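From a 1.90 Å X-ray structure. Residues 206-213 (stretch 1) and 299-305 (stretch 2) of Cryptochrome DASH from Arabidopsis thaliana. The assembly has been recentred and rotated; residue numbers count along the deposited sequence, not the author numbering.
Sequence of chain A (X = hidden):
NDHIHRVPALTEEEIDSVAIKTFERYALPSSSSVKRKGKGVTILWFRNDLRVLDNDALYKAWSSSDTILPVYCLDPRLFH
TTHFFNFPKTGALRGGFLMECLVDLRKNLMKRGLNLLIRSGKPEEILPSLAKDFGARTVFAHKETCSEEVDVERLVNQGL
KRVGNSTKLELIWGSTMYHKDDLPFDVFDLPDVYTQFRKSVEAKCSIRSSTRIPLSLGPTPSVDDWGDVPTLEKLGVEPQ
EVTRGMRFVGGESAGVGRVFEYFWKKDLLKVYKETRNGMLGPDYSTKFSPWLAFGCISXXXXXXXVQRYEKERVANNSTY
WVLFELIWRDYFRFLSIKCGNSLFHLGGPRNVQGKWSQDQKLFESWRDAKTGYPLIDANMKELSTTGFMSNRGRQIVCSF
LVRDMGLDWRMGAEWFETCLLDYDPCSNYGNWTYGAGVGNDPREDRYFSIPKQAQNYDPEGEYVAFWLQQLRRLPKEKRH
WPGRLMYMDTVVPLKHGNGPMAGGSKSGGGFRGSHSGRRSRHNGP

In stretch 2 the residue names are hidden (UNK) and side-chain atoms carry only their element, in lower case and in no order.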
# COMPACT_ATOMS: atom_id res chain seq x y z
N SER A 206 -0.52 13.34 19.66
CA SER A 206 -0.03 12.10 20.22
C SER A 206 -0.52 11.00 19.29
O SER A 206 -1.52 11.17 18.58
CB SER A 206 -0.61 11.86 21.62
OG SER A 206 -0.04 12.73 22.57
N ILE A 207 0.19 9.87 19.28
CA ILE A 207 -0.20 8.73 18.47
C ILE A 207 -0.99 7.83 19.41
O ILE A 207 -0.53 7.53 20.51
CB ILE A 207 1.04 7.98 17.94
CG1 ILE A 207 1.80 8.88 16.95
CG2 ILE A 207 0.62 6.68 17.25
CD1 ILE A 207 3.10 8.27 16.45
N ARG A 208 -2.18 7.42 19.01
CA ARG A 208 -3.00 6.56 19.86
C ARG A 208 -2.44 5.16 19.97
O ARG A 208 -1.82 4.66 19.02
CB ARG A 208 -4.43 6.47 19.31
CG ARG A 208 -5.14 7.81 19.15
CD ARG A 208 -6.54 7.59 18.62
NE ARG A 208 -7.27 8.84 18.41
CZ ARG A 208 -8.57 8.90 18.15
NH1 ARG A 208 -9.29 7.79 18.07
NH2 ARG A 208 -9.17 10.07 17.97
N SER A 209 -2.66 4.52 21.12
CA SER A 209 -2.22 3.14 21.32
C SER A 209 -3.02 2.33 20.32
O SER A 209 -4.12 2.74 19.92
CB SER A 209 -2.56 2.67 22.75
OG SER A 209 -1.91 3.46 23.72
N SER A 210 -2.50 1.18 19.92
CA SER A 210 -3.24 0.36 18.97
C SER A 210 -4.45 -0.23 19.70
O SER A 210 -4.40 -0.45 20.91
CB SER A 210 -2.34 -0.76 18.42
OG SER A 210 -2.00 -1.69 19.42
N THR A 211 -5.53 -0.45 18.97
CA THR A 211 -6.74 -1.01 19.56
C THR A 211 -6.57 -2.51 19.84
O THR A 211 -6.15 -3.27 18.96
CB THR A 211 -7.95 -0.78 18.63
OG1 THR A 211 -8.19 0.63 18.51
CG2 THR A 211 -9.20 -1.45 19.18
N ARG A 212 -6.87 -2.92 21.07
CA ARG A 212 -6.74 -4.32 21.47
C ARG A 212 -7.99 -5.09 21.08
O ARG A 212 -9.11 -4.66 21.35
CB ARG A 212 -6.52 -4.44 22.98
CG ARG A 212 -5.33 -3.65 23.48
CD ARG A 212 -4.11 -3.88 22.60
NE ARG A 212 -3.35 -2.64 22.44
CZ ARG A 212 -2.13 -2.45 22.94
NH1 ARG A 212 -1.52 -3.41 23.63
NH2 ARG A 212 -1.53 -1.28 22.76
N ILE A 213 -7.78 -6.25 20.47
CA ILE A 213 -8.86 -7.09 19.98
C ILE A 213 -8.97 -8.37 20.81
O ILE A 213 -7.97 -9.04 21.07
CB ILE A 213 -8.61 -7.47 18.51
CG1 ILE A 213 -8.42 -6.22 17.65
CG2 ILE A 213 -9.76 -8.32 17.99
CD1 ILE A 213 -9.63 -5.27 17.60
N UNK A 299 0.01 1.35 11.07
CA UNK A 299 1.06 2.21 11.63
C UNK A 299 1.03 2.33 13.15
O UNK A 299 2.08 2.55 13.76
c UNK A 299 0.84 3.54 10.91
c UNK A 299 -0.83 2.09 10.12
c UNK A 299 -0.59 3.52 10.53
N UNK A 300 -0.14 2.19 13.77
CA UNK A 300 -0.17 2.29 15.23
C UNK A 300 0.55 1.09 15.80
O UNK A 300 1.26 1.20 16.80
c UNK A 300 -5.85 2.96 15.74
n UNK A 300 -4.53 2.81 15.79
c UNK A 300 -1.61 2.37 15.75
c UNK A 300 -3.60 3.89 16.09
n UNK A 300 -6.38 4.16 15.96
c UNK A 300 -2.26 3.69 15.40
n UNK A 300 -6.63 1.93 15.45
N UNK A 301 0.39 -0.06 15.15
CA UNK A 301 1.08 -1.28 15.57
C UNK A 301 2.59 -1.09 15.37
O UNK A 301 3.39 -1.36 16.27
c UNK A 301 3.03 -5.15 13.59
c UNK A 301 1.51 -3.65 14.75
c UNK A 301 1.74 -4.37 15.92
c UNK A 301 0.59 -2.47 14.73
c UNK A 301 2.16 -4.05 13.59
c UNK A 301 2.60 -5.46 15.94
c UNK A 301 3.25 -5.85 14.77
N UNK A 302 2.97 -0.62 14.19
CA UNK A 302 4.39 -0.41 13.90
C UNK A 302 5.02 0.54 14.92
O UNK A 302 6.13 0.30 15.39
c UNK A 302 4.01 -0.34 10.01
c UNK A 302 4.60 0.16 12.47
c UNK A 302 4.16 -0.89 11.43
c UNK A 302 6.09 0.52 12.24
N UNK A 303 4.31 1.61 15.25
CA UNK A 303 4.80 2.58 16.23
C UNK A 303 5.07 1.93 17.59
O UNK A 303 6.10 2.19 18.22
o UNK A 303 5.34 7.44 20.42
c UNK A 303 3.79 5.82 19.59
c UNK A 303 4.96 6.56 19.44
c UNK A 303 3.42 4.91 18.59
c UNK A 303 4.20 4.73 17.45
c UNK A 303 3.80 3.73 16.39
c UNK A 303 5.37 5.48 17.32
c UNK A 303 5.75 6.40 18.32
N UNK A 304 4.16 1.09 18.04
CA UNK A 304 4.35 0.44 19.32
C UNK A 304 5.54 -0.51 19.28
O UNK A 304 6.23 -0.67 20.28
c UNK A 304 2.00 0.66 20.22
o UNK A 304 -0.25 -0.07 20.50
o UNK A 304 1.16 -0.54 22.11
c UNK A 304 3.08 -0.30 19.75
c UNK A 304 0.89 -0.03 20.99
N UNK A 305 5.79 -1.13 18.13
CA UNK A 305 6.92 -2.04 17.99
C UNK A 305 8.21 -1.21 18.02
O UNK A 305 9.21 -1.63 18.61
c UNK A 305 6.83 -2.82 16.68
o UNK A 305 7.21 -5.64 17.53
c UNK A 305 5.78 -3.92 16.71
o UNK A 305 5.32 -5.30 18.60
c UNK A 305 6.13 -5.03 17.68
O HOH W 1 0.46 3.08 18.99
O HOH W 2 -8.78 4.78 17.64

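Stretch 1 runs without regular helix or strand past one turn and more of a helix that spans 299-305 and continues later in the chain. At position 299, three side-chain carbons close a ring onto the backbone N. The ring touches nothing on stretch 1. Such a closure is unique to proline among the standard residues, and Pro299 serves the helix itself, its O accepting from the N of position 303 at 2.8 Å.

Position 300 has a long chain of three carbons and a nitrogen, ending in a carbon that carries two more nitrogens. It packs along Arg208, Ser209 and Ser210. The guanidinium identifies Arg300. Its CB lies 4.1 Å from Ser210 CA, in the pair whose CA atoms are the nearest across the stretches, Ser210 CA and Arg300 CA, 5.2 Å apart; its CD packs 3.5 Å from Arg208 O. Farther out, Ser209 O sits over one face of the guanidinium. The planar group thus runs alongside the loop, and all three of its nitrogens find hydrogen bonds elsewhere in the structure.

At position 301 one carbon leads into a six-carbon ring with no heteroatom. The CA-to-CB bond points sideways and the ring leads away from the loop. This is Phe301; its closest approach is the backbone N, 4.3 Å from Ser210 CB, and its side chain comes no nearer than the 5.0 Å between Phe301 CB and Ser210 CB.

Position 302 carries four carbons, forked at the first, with one arm two carbons long. The side chain is buried but out of reach of stretch 1. That branching defines Ile302.

Position 303 again shows one carbon and a six-membered carbon ring, now bearing an oxygen, and its CA-to-CB bond points toward the loop. Ile207 lies against the ring. The residue is Tyr303. Ile207 CD1 stands 3.6 Å from the ring centroid and only 8° off its normal, a CH-pi contact over the face, while Ile207 CG2 approaches Tyr303 CD2 at 3.6 Å.

Position 304 has three side-chain carbons, the third carrying two oxygens. One oxygen meets Ser210 and the other Arg212, as expected of a carboxylate: this is Glu304. Its OE1 accepts from both Ser210 N and Ser210 OG, each at 2.6 Å, so backbone and side chain of one serine converge on a single oxygen. Arg212 NH2 forms a salt bridge with Glu304 OE2 at 2.9 Å; the hydrogen bond within it is weak, with an angle of 128°. Arg212 NE meanwhile donates to Ser210 O at 2.9 Å, which steadies the arginine beside the carboxylate.

Position 305 has the same three carbons and two terminal oxygens, but is out of reach of the loop. It is Glu305, its carboxylate satisfied elsewhere in the structure.

The contact therefore relies on positions 300, 303 and 304, whose CA-to-CB bonds all point toward the loop. Glu304 supplies the direct polar anchor, Tyr303 an apolar surface for Ile207, and Arg300 the largest covered area. Water 1 adds a bridge by donating to Arg208 O at 2.8 Å and Arg300 O at 3.0 Å, linking two backbone carbonyls that cannot hydrogen-bond to each other.

Stretch 2, residues 299-305: PRFIYEE
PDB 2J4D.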